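Local structure of plasma serine protease inhibitor (Homo sapiens, 3DY0) at residues F12-Y17 with N244-K249; Q205-L210 with K256-R261; N213-V218 with E236-Q241. The protein inhibits serine proteases irreversibly in body fluids and secretions, a serpin whose action depends on heparin and which helps control proteolysis in blood plasma and other body fluids. All coordinates share one frame; numbering follows the deposited sequence. Where two conformers were deposited one is given.

In the fold
Interaction 1 is the buried contact, its centre about 13 Å from that of the chain, whereas interactions 2 and 3 lie nearer the surface, their centres at about 26 and 24 Å. The chemistry of interaction 1 is aromatic packing with bridging water; interaction 2 is a ladder of backbone hydrogen bonds between Tyr206 and Arg261 and between Tyr208 and Lys259, and interaction 3 rests on one side-chain amide bond. Helix 248-257 serves interactions 1 and 2. Helix 239-245 serves interactions 1 and 3, and Gly245 of interaction 1 packs on Leu214 of interaction 3. Interactions 2 and 3 meet through neighbouring strands 194-211 and 216-222, by a probable Leu209 O to Val218 N hydrogen bond and by Phe258 touching Val218.

Interaction 1. Residues F12-Y17 with N244-K249; sequences FTFDLY and NGLSEK
Aromatic packing on backbone and aliphatic atoms dominates, and Phe14 is its pivot, with 104 Å² of its surface covered by residues 244-249. With CG anti to its carbonyl carbon (chi1 -59°), the ring leaves helix 12-23 and lies against the turn at Leu246-Ser247. Thr13 CG2 sits 4.0 Å above the centre of one face of the Phe14 ring, and Ser247 N lies 3.7 Å above the opposite face, displaced toward the rim, so the ring is sandwiched between its own helix and the turn. The closest approach runs from Phe14 CE2 to Ser247 C, 3.3 Å. Obliquely to the ring, Phe14 CD1 meets Leu246 CB at 3.5 Å, the two side chains crossing at about a right angle.

A CH-pi contact continues the packing: Leu246 CD1 stands over the face of Tyr17, 4.3 Å from the ring centroid and 25° off its normal. The hydroxyl of Tyr17 is hydrogen-bonded to Glu243.

Within the serpin fold, this joins the first helix of the modelled chain, 12-23, to the break between helices 239-245 and 248-257. Ser247 is the N-cap of the latter, its OG bonded to Thr250 N, and Lys249 touches the bound heparin sugars.

Polar contact is relayed by water. Glu248 bends at chi2, and its OE2 accepts from two waters: water 1, 2.6 Å from OE2, also accepts from Thr13 N, while water 2, 2.8 Å from OE2, is hydrogen-bonded to Thr13 OG1. Thr13 OG1 itself stays 3.8 Å from Glu248 OE2.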
loop_
_atom_site.group_PDB
_atom_site.type_symbol
_atom_site.label_atom_id
_atom_site.label_comp_id
_atom_site.label_asym_id
_atom_site.label_seq_id
_atom_site.Cartn_x
_atom_site.Cartn_y
_atom_site.Cartn_z
ATOM N N PHE A 12 -4.074 9.767 6.854
ATOM C CA PHE A 12 -2.963 8.842 6.668
ATOM C C PHE A 12 -2.559 8.508 5.238
ATOM O O PHE A 12 -1.449 8.822 4.805
ATOM C CB PHE A 12 -3.214 7.525 7.402
ATOM C CG PHE A 12 -2.122 6.512 7.187
ATOM C CD1 PHE A 12 -0.877 6.681 7.780
ATOM C CD2 PHE A 12 -2.313 5.435 6.327
ATOM C CE1 PHE A 12 0.170 5.794 7.516
ATOM C CE2 PHE A 12 -1.272 4.543 6.056
ATOM C CZ PHE A 12 -0.032 4.725 6.651
ATOM N N THR A 13 -3.454 7.855 4.511
ATOM C CA THR A 13 -3.150 7.438 3.152
ATOM C C THR A 13 -2.656 8.539 2.233
ATOM O O THR A 13 -1.656 8.370 1.534
ATOM C CB THR A 13 -4.377 6.769 2.502
ATOM O OG1 THR A 13 -4.706 5.582 3.235
ATOM C CG2 THR A 13 -4.094 6.406 1.046
ATOM N N PHE A 14 -3.339 9.674 2.245
ATOM C CA PHE A 14 -2.975 10.747 1.344
ATOM C C PHE A 14 -1.877 11.672 1.828
ATOM O O PHE A 14 -1.177 12.281 1.021
ATOM C CB PHE A 14 -4.253 11.467 0.931
ATOM C CG PHE A 14 -5.231 10.544 0.258
ATOM C CD1 PHE A 14 -4.970 10.052 -1.018
ATOM C CD2 PHE A 14 -6.359 10.092 0.931
ATOM C CE1 PHE A 14 -5.818 9.117 -1.614
ATOM C CE2 PHE A 14 -7.214 9.156 0.343
ATOM C CZ PHE A 14 -6.940 8.669 -0.930
ATOM N N ASP A 15 -1.704 11.770 3.141
ATOM C CA ASP A 15 -0.606 12.574 3.648
ATOM C C ASP A 15 0.651 11.757 3.340
ATOM O O ASP A 15 1.701 12.310 3.011
ATOM C CB ASP A 15 -0.742 12.801 5.154
ATOM C CG ASP A 15 -1.781 13.857 5.495
ATOM O OD1 ASP A 15 -2.073 14.039 6.694
ATOM O OD2 ASP A 15 -2.300 14.511 4.567
ATOM N N LEU A 16 0.543 10.432 3.432
ATOM C CA LEU A 16 1.688 9.577 3.125
ATOM C C LEU A 16 1.990 9.669 1.632
ATOM O O LEU A 16 3.149 9.805 1.228
ATOM C CB LEU A 16 1.410 8.118 3.512
ATOM C CG LEU A 16 2.530 7.124 3.172
ATOM C CD1 LEU A 16 3.864 7.612 3.726
ATOM C CD2 LEU A 16 2.182 5.759 3.746
ATOM N N TYR A 17 0.950 9.601 0.810
ATOM C CA TYR A 17 1.147 9.698 -0.629
ATOM C C TYR A 17 1.913 10.975 -0.967
ATOM O O TYR A 17 2.894 10.946 -1.708
ATOM C CB TYR A 17 -0.191 9.726 -1.373
ATOM C CG TYR A 17 -0.006 10.025 -2.843
ATOM C CD1 TYR A 17 0.245 9.003 -3.760
ATOM C CD2 TYR A 17 0.046 11.344 -3.298
ATOM C CE1 TYR A 17 0.549 9.292 -5.097
ATOM C CE2 TYR A 17 0.355 11.642 -4.616
ATOM C CZ TYR A 17 0.607 10.616 -5.511
ATOM O OH TYR A 17 0.950 10.927 -6.805
ATOM N N ASN A 244 -2.615 17.550 -4.370
ATOM C CA ASN A 244 -2.901 18.353 -3.183
ATOM C C ASN A 244 -4.333 18.155 -2.690
ATOM O O ASN A 244 -4.615 18.302 -1.497
ATOM C CB ASN A 244 -2.673 19.845 -3.465
ATOM C CG ASN A 244 -1.226 20.170 -3.792
ATOM O OD1 ASN A 244 -0.302 19.499 -3.330
ATOM N ND2 ASN A 244 -1.022 21.223 -4.578
ATOM N N GLY A 245 -5.233 17.810 -3.608
ATOM C CA GLY A 245 -6.626 17.622 -3.250
ATOM C C GLY A 245 -7.035 16.219 -2.843
ATOM O O GLY A 245 -8.165 16.004 -2.397
ATOM N N LEU A 246 -6.132 15.255 -2.984
ATOM C CA LEU A 246 -6.466 13.885 -2.614
ATOM C C LEU A 246 -6.800 13.787 -1.133
ATOM O O LEU A 246 -6.114 14.366 -0.290
ATOM C CB LEU A 246 -5.305 12.939 -2.921
ATOM C CG LEU A 246 -4.895 12.810 -4.386
ATOM C CD1 LEU A 246 -3.684 11.903 -4.489
ATOM C CD2 LEU A 246 -6.057 12.261 -5.209
ATOM N N SER A 247 -7.853 13.040 -0.828
ATOM C CA SER A 247 -8.284 12.837 0.548
ATOM C C SER A 247 -9.299 11.707 0.556
ATOM O O SER A 247 -9.783 11.291 -0.499
ATOM C CB SER A 247 -8.937 14.101 1.108
ATOM O OG SER A 247 -10.175 14.361 0.464
ATOM N N GLU A 248 -9.616 11.208 1.744
ATOM C CA GLU A 248 -10.595 10.137 1.857
ATOM C C GLU A 248 -11.934 10.653 1.331
ATOM O O GLU A 248 -12.660 9.934 0.644
ATOM C CB GLU A 248 -10.735 9.688 3.315
ATOM C CG GLU A 248 -9.514 8.959 3.882
ATOM C CD GLU A 248 -9.296 7.574 3.284
ATOM O OE1 GLU A 248 -10.201 7.057 2.595
ATOM O OE2 GLU A 248 -8.215 6.990 3.519
ATOM N N LYS A 249 -12.246 11.908 1.650
ATOM C CA LYS A 249 -13.490 12.537 1.211
ATOM C C LYS A 249 -13.565 12.603 -0.313
ATOM O O LYS A 249 -14.605 12.303 -0.910
ATOM C CB LYS A 249 -13.600 13.950 1.793
ATOM C CG LYS A 249 -14.865 14.692 1.392
ATOM C CD LYS A 249 -14.876 16.101 1.969
HETATM O O HOH W 1 -6.430 7.892 5.173
HETATM O O HOH W 2 -7.165 4.444 3.528
#

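Interaction 2. Residues Q205-L210 with K256-R261; sequences QYHYLL and KMFKKR
Tyr208 and Arg261 both place CG anti to the backbone N, and a bend at chi3 of Arg261 (-57°) then folds its guanidinium back onto the tyrosine. The planes lie 37° apart, with Tyr208 CE2 over one guanidinium face and 3.1 Å from Arg261 NH1. His207 (chi1 -90°) crosses Phe258 at about a right angle, the ring planes near parallel but slid apart. Its CB makes a CH-pi contact over the Phe258 face, 3.8 Å from the centroid, and His207 ND1 nears Phe258 CB at 3.5 Å.

Helix 248-257 ends here; Phe258 leaves helical geometry, Leu209 packs on Met257, and strand 259-277 joins strand 194-211 antiparallel in the serpin's mixed sheet. Tyr206 N to Arg261 O measures 2.8 Å. In the Tyr208-Lys259 pair the longer bond, Lys259 N to Tyr208 O at 3.1 Å, has its donor above the carbonyl plane. Extended Lys260 lies beside His207 and crosses Gln205 obliquely, Lys260 CD to Gln205 OE1 3.4 Å.

Arg261 NH1 and Tyr208 OH each hydrogen-bond a polar side chain of the bound peptide; Tyr208 OH also bonds Arg217 NE weakly. In the conformer described, His207 ND1 is buried without a partner and NE2 lies 5.7 Å from Lys260 NZ, which would probably disfavour a charged imidazole.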
loop_
_atom_site.group_PDB
_atom_site.type_symbol
_atom_site.label_atom_id
_atom_site.label_comp_id
_atom_site.label_asym_id
_atom_site.label_seq_id
_atom_site.Cartn_x
_atom_site.Cartn_y
_atom_site.Cartn_z
ATOM N N GLN A 205 -18.898 0.879 -21.888
ATOM C CA GLN A 205 -19.549 1.787 -20.957
ATOM C C GLN A 205 -18.704 1.742 -19.693
ATOM O O GLN A 205 -18.330 0.663 -19.231
ATOM C CB GLN A 205 -20.963 1.317 -20.632
ATOM C CG GLN A 205 -21.707 2.252 -19.695
ATOM C CD GLN A 205 -23.007 1.657 -19.196
ATOM O OE1 GLN A 205 -23.007 0.734 -18.380
ATOM N NE2 GLN A 205 -24.122 2.176 -19.692
ATOM N N TYR A 206 -18.393 2.909 -19.139
ATOM C CA TYR A 206 -17.578 2.987 -17.930
ATOM C C TYR A 206 -18.113 4.011 -16.951
ATOM O O TYR A 206 -18.786 4.969 -17.346
ATOM C CB TYR A 206 -16.152 3.450 -18.255
ATOM C CG TYR A 206 -15.339 2.578 -19.174
ATOM C CD1 TYR A 206 -14.500 1.587 -18.666
ATOM C CD2 TYR A 206 -15.353 2.790 -20.551
ATOM C CE1 TYR A 206 -13.686 0.833 -19.510
ATOM C CE2 TYR A 206 -14.545 2.047 -21.399
ATOM C CZ TYR A 206 -13.714 1.073 -20.874
ATOM O OH TYR A 206 -12.901 0.355 -21.723
ATOM N N HIS A 207 -17.819 3.810 -15.670
ATOM C CA HIS A 207 -18.217 4.775 -14.655
ATOM C C HIS A 207 -17.248 5.924 -14.887
ATOM O O HIS A 207 -16.030 5.729 -14.915
ATOM C CB HIS A 207 -18.050 4.196 -13.250
ATOM C CG HIS A 207 -19.265 3.480 -12.749
ATOM N ND1 HIS A 207 -20.464 4.120 -12.520
ATOM C CD2 HIS A 207 -19.470 2.178 -12.440
ATOM C CE1 HIS A 207 -21.355 3.245 -12.093
ATOM N NE2 HIS A 207 -20.778 2.058 -12.035
ATOM N N TYR A 208 -17.792 7.119 -15.066
ATOM C CA TYR A 208 -16.979 8.284 -15.365
ATOM C C TYR A 208 -17.421 9.543 -14.646
ATOM O O TYR A 208 -18.599 9.718 -14.343
ATOM C CB TYR A 208 -17.055 8.506 -16.882
ATOM C CG TYR A 208 -16.408 9.764 -17.418
ATOM C CD1 TYR A 208 -15.061 9.782 -17.776
ATOM C CD2 TYR A 208 -17.157 10.924 -17.614
ATOM C CE1 TYR A 208 -14.477 10.923 -18.331
ATOM C CE2 TYR A 208 -16.579 12.076 -18.162
ATOM C CZ TYR A 208 -15.240 12.063 -18.522
ATOM O OH TYR A 208 -14.669 13.178 -19.091
ATOM N N LEU A 209 -16.459 10.419 -14.385
ATOM C CA LEU A 209 -16.734 11.695 -13.747
ATOM C C LEU A 209 -15.702 12.726 -14.164
ATOM O O LEU A 209 -14.503 12.439 -14.219
ATOM C CB LEU A 209 -16.713 11.569 -12.218
ATOM C CG LEU A 209 -16.940 12.879 -11.453
ATOM C CD1 LEU A 209 -18.353 13.375 -11.707
ATOM C CD2 LEU A 209 -16.718 12.664 -9.964
ATOM N N LEU A 210 -16.182 13.921 -14.485
ATOM C CA LEU A 210 -15.312 15.029 -14.834
ATOM C C LEU A 210 -15.323 15.865 -13.559
ATOM O O LEU A 210 -16.344 16.460 -13.206
ATOM C CB LEU A 210 -15.886 15.835 -16.002
ATOM C CG LEU A 210 -15.134 17.115 -16.386
ATOM C CD1 LEU A 210 -13.714 16.781 -16.820
ATOM C CD2 LEU A 210 -15.880 17.820 -17.508
ATOM N N LYS A 256 -19.053 7.808 -5.336
ATOM C CA LYS A 256 -20.504 7.960 -5.264
ATOM C C LYS A 256 -21.101 8.820 -6.375
ATOM O O LYS A 256 -22.290 8.695 -6.688
ATOM C CB LYS A 256 -20.914 8.518 -3.892
ATOM C CG LYS A 256 -20.680 10.009 -3.686
ATOM C CD LYS A 256 -20.763 10.370 -2.204
ATOM C CE LYS A 256 -20.724 11.875 -1.981
ATOM N NZ LYS A 256 -22.029 12.522 -2.320
ATOM N N MET A 257 -20.287 9.678 -6.985
ATOM C CA MET A 257 -20.782 10.557 -8.044
ATOM C C MET A 257 -20.610 10.013 -9.463
ATOM O O MET A 257 -21.083 10.617 -10.433
ATOM C CB MET A 257 -20.133 11.937 -7.919
ATOM C CG MET A 257 -20.629 12.712 -6.702
ATOM S SD MET A 257 -20.016 14.400 -6.612
ATOM C CE MET A 257 -20.675 15.077 -8.097
ATOM N N PHE A 258 -19.937 8.870 -9.571
ATOM C CA PHE A 258 -19.705 8.188 -10.849
ATOM C C PHE A 258 -20.993 8.024 -11.657
ATOM O O PHE A 258 -22.028 7.665 -11.100
ATOM C CB PHE A 258 -19.149 6.783 -10.584
ATOM C CG PHE A 258 -17.654 6.673 -10.694
ATOM C CD1 PHE A 258 -16.975 5.667 -10.010
ATOM C CD2 PHE A 258 -16.931 7.531 -11.513
ATOM C CE1 PHE A 258 -15.599 5.518 -10.140
ATOM C CE2 PHE A 258 -15.551 7.390 -11.653
ATOM C CZ PHE A 258 -14.885 6.379 -10.964
ATOM N N LYS A 259 -20.923 8.271 -12.965
ATOM C CA LYS A 259 -22.074 8.093 -13.857
ATOM C C LYS A 259 -21.626 7.235 -15.045
ATOM O O LYS A 259 -20.462 7.263 -15.426
ATOM C CB LYS A 259 -22.592 9.440 -14.375
ATOM C CG LYS A 259 -23.060 10.415 -13.294
ATOM C CD LYS A 259 -24.232 9.869 -12.487
ATOM C CE LYS A 259 -24.717 10.909 -11.473
ATOM N NZ LYS A 259 -25.759 10.364 -10.559
ATOM N N LYS A 260 -22.546 6.475 -15.631
ATOM C CA LYS A 260 -22.198 5.624 -16.767
ATOM C C LYS A 260 -22.093 6.411 -18.064
ATOM O O LYS A 260 -22.965 7.219 -18.388
ATOM C CB LYS A 260 -23.230 4.508 -16.917
ATOM C CG LYS A 260 -23.265 3.563 -15.735
ATOM C CD LYS A 260 -24.403 2.568 -15.853
ATOM C CE LYS A 260 -24.476 1.688 -14.620
ATOM N NZ LYS A 260 -25.648 0.775 -14.657
ATOM N N ARG A 261 -21.019 6.164 -18.810
ATOM C CA ARG A 261 -20.782 6.843 -20.074
ATOM C C ARG A 261 -20.002 5.958 -21.039
ATOM O O ARG A 261 -19.170 5.155 -20.619
ATOM C CB ARG A 261 -19.996 8.132 -19.835
ATOM C CG ARG A 261 -19.651 8.877 -21.105
ATOM C CD ARG A 261 -18.983 10.201 -20.802
ATOM N NE ARG A 261 -19.813 11.044 -19.948
ATOM C CZ ARG A 261 -19.612 12.346 -19.767
ATOM N NH1 ARG A 261 -18.607 12.953 -20.384
ATOM N NH2 ARG A 261 -20.413 13.040 -18.972
#

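Interaction 3. Residues N213-V218 with E236-Q241; sequences NLSCRV and EGKMQQ
A hydrogen bond that avoids the carbonyl plane carries this contact: Gln241 NE2 donates to Leu214 O at 3.0 Å, yet stands 71° out of the plane of that carbonyl. On the donor side the bond is well made, nearly in the amide plane and with an N-H...O angle of 159°. Gln241 reaches across because CG is anti to its backbone N and the chain stays extended beyond CG. The other end of the amide is held as well, for Lys238 NZ, at the tip of a chain bent at chi2, donates to Gln241 OE1 over 3.3 Å, which should limit rotation of the group.

The remaining contacts across the segments are few and longer. Ser215 CB approaches Gln241 NE2 at 3.7 Å, and Ser215 OG lies 4.0 Å from Lys238 CG; Ser215 OG is hydrogen-bonded to Ser235 OG. Lys238 is at the N-cap position of helix 239-245, and through the Gln241 NE2 bond the first turn of the helix is joined to the turn before strand 216-222.

Asn213, an N-glycosylation site, borders bound heparin, its side chain about 3 Å (nearest atoms) from a sulfated glucosamine. Ser215, with phi of 71°, and Cys216 both face Asp211, which fits a G1 beta bulge in the hairpin joining strands 194-211 and 216-222.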
loop_
_atom_site.group_PDB
_atom_site.type_symbol
_atom_site.label_atom_id
_atom_site.label_comp_id
_atom_site.label_asym_id
_atom_site.label_seq_id
_atom_site.Cartn_x
_atom_site.Cartn_y
_atom_site.Cartn_z
ATOM N N ASN A 213 -13.563 20.575 -9.944
ATOM C CA ASN A 213 -12.964 21.198 -8.769
ATOM C C ASN A 213 -11.458 20.955 -8.746
ATOM O O ASN A 213 -10.668 21.886 -8.583
ATOM C CB ASN A 213 -13.607 20.645 -7.496
ATOM C CG ASN A 213 -12.936 21.155 -6.237
ATOM O OD1 ASN A 213 -12.789 22.362 -6.042
ATOM N ND2 ASN A 213 -12.530 20.235 -5.370
ATOM N N LEU A 214 -11.058 19.698 -8.913
ATOM C CA LEU A 214 -9.642 19.359 -8.914
ATOM C C LEU A 214 -9.073 19.388 -10.325
ATOM O O LEU A 214 -7.858 19.447 -10.512
ATOM C CB LEU A 214 -9.428 17.978 -8.291
ATOM C CG LEU A 214 -9.738 17.907 -6.794
ATOM C CD1 LEU A 214 -9.435 16.510 -6.274
ATOM C CD2 LEU A 214 -8.912 18.955 -6.051
ATOM N N SER A 215 -9.967 19.356 -11.309
ATOM C CA SER A 215 -9.607 19.384 -12.720
ATOM C C SER A 215 -8.970 18.075 -13.171
ATOM O O SER A 215 -7.782 18.010 -13.492
ATOM C CB SER A 215 -8.665 20.557 -13.017
ATOM O OG SER A 215 -8.707 20.886 -14.394
ATOM N N CYS A 216 -9.788 17.033 -13.203
ATOM C CA CYS A 216 -9.326 15.717 -13.620
ATOM C C CYS A 216 -10.503 14.865 -14.057
ATOM O O CYS A 216 -11.652 15.142 -13.706
ATOM C CB CYS A 216 -8.590 15.020 -12.466
ATOM S SG CYS A 216 -9.575 14.730 -10.966
ATOM N N ARG A 217 -10.207 13.842 -14.847
ATOM C CA ARG A 217 -11.219 12.904 -15.303
ATOM C C ARG A 217 -10.975 11.642 -14.496
ATOM O O ARG A 217 -9.830 11.233 -14.295
ATOM C CB ARG A 217 -11.070 12.607 -16.795
ATOM C CG ARG A 217 -11.478 13.760 -17.700
ATOM C CD ARG A 217 -11.505 13.297 -19.145
ATOM N NE ARG A 217 -12.000 14.318 -20.063
ATOM C CZ ARG A 217 -11.256 15.282 -20.595
ATOM N NH1 ARG A 217 -11.807 16.161 -21.424
ATOM N NH2 ARG A 217 -9.964 15.365 -20.303
ATOM N N VAL A 218 -12.053 11.033 -14.025
ATOM C CA VAL A 218 -11.956 9.831 -13.214
ATOM C C VAL A 218 -12.708 8.707 -13.902
ATOM O O VAL A 218 -13.872 8.868 -14.265
ATOM C CB VAL A 218 -12.585 10.063 -11.815
ATOM C CG1 VAL A 218 -12.478 8.797 -10.975
ATOM C CG2 VAL A 218 -11.895 11.234 -11.118
ATOM N N GLU A 236 -4.179 19.050 -18.272
ATOM C CA GLU A 236 -2.815 19.481 -18.547
ATOM C C GLU A 236 -2.327 20.411 -17.434
ATOM O O GLU A 236 -3.011 21.371 -17.074
ATOM C CB GLU A 236 -2.761 20.214 -19.892
ATOM C CG GLU A 236 -1.355 20.488 -20.409
ATOM C CD GLU A 236 -0.651 19.234 -20.899
ATOM O OE1 GLU A 236 -1.176 18.579 -21.827
ATOM O OE2 GLU A 236 0.428 18.903 -20.364
ATOM N N GLY A 237 -1.158 20.094 -16.881
ATOM C CA GLY A 237 -0.559 20.904 -15.830
ATOM C C GLY A 237 -1.210 20.885 -14.458
ATOM O O GLY A 237 -0.840 21.675 -13.590
ATOM N N LYS A 238 -2.147 19.970 -14.231
ATOM C CA LYS A 238 -2.838 19.935 -12.950
ATOM C C LYS A 238 -2.568 18.746 -12.034
ATOM O O LYS A 238 -3.307 18.542 -11.074
ATOM C CB LYS A 238 -4.347 20.058 -13.178
ATOM C CG LYS A 238 -4.782 21.375 -13.820
ATOM C CD LYS A 238 -4.495 22.559 -12.910
ATOM C CE LYS A 238 -5.029 23.857 -13.500
ATOM N NZ LYS A 238 -4.864 24.994 -12.549
ATOM N N MET A 239 -1.522 17.972 -12.303
ATOM C CA MET A 239 -1.221 16.829 -11.439
ATOM C C MET A 239 -0.958 17.259 -9.994
ATOM O O MET A 239 -1.456 16.635 -9.065
ATOM C CB MET A 239 -0.017 16.039 -11.965
ATOM C CG MET A 239 0.456 14.917 -11.027
ATOM S SD MET A 239 -0.810 13.659 -10.651
ATOM C CE MET A 239 -0.637 12.566 -12.079
ATOM N N GLN A 240 -0.181 18.323 -9.802
ATOM C CA GLN A 240 0.120 18.793 -8.451
ATOM C C GLN A 240 -1.165 19.198 -7.737
ATOM O O GLN A 240 -1.361 18.901 -6.554
ATOM C CB GLN A 240 1.082 19.985 -8.507
ATOM C CG GLN A 240 1.568 20.447 -7.141
ATOM C CD GLN A 240 2.350 19.372 -6.407
ATOM O OE1 GLN A 240 3.363 18.876 -6.904
ATOM N NE2 GLN A 240 1.884 19.007 -5.218
ATOM N N GLN A 241 -2.044 19.875 -8.469
ATOM C CA GLN A 241 -3.317 20.319 -7.927
ATOM C C GLN A 241 -4.159 19.124 -7.493
ATOM O O GLN A 241 -4.790 19.148 -6.436
ATOM C CB GLN A 241 -4.068 21.138 -8.980
ATOM C CG GLN A 241 -5.443 21.610 -8.544
ATOM C CD GLN A 241 -6.004 22.663 -9.473
ATOM O OE1 GLN A 241 -5.479 23.777 -9.556
ATOM N NE2 GLN A 241 -7.065 22.319 -10.188
#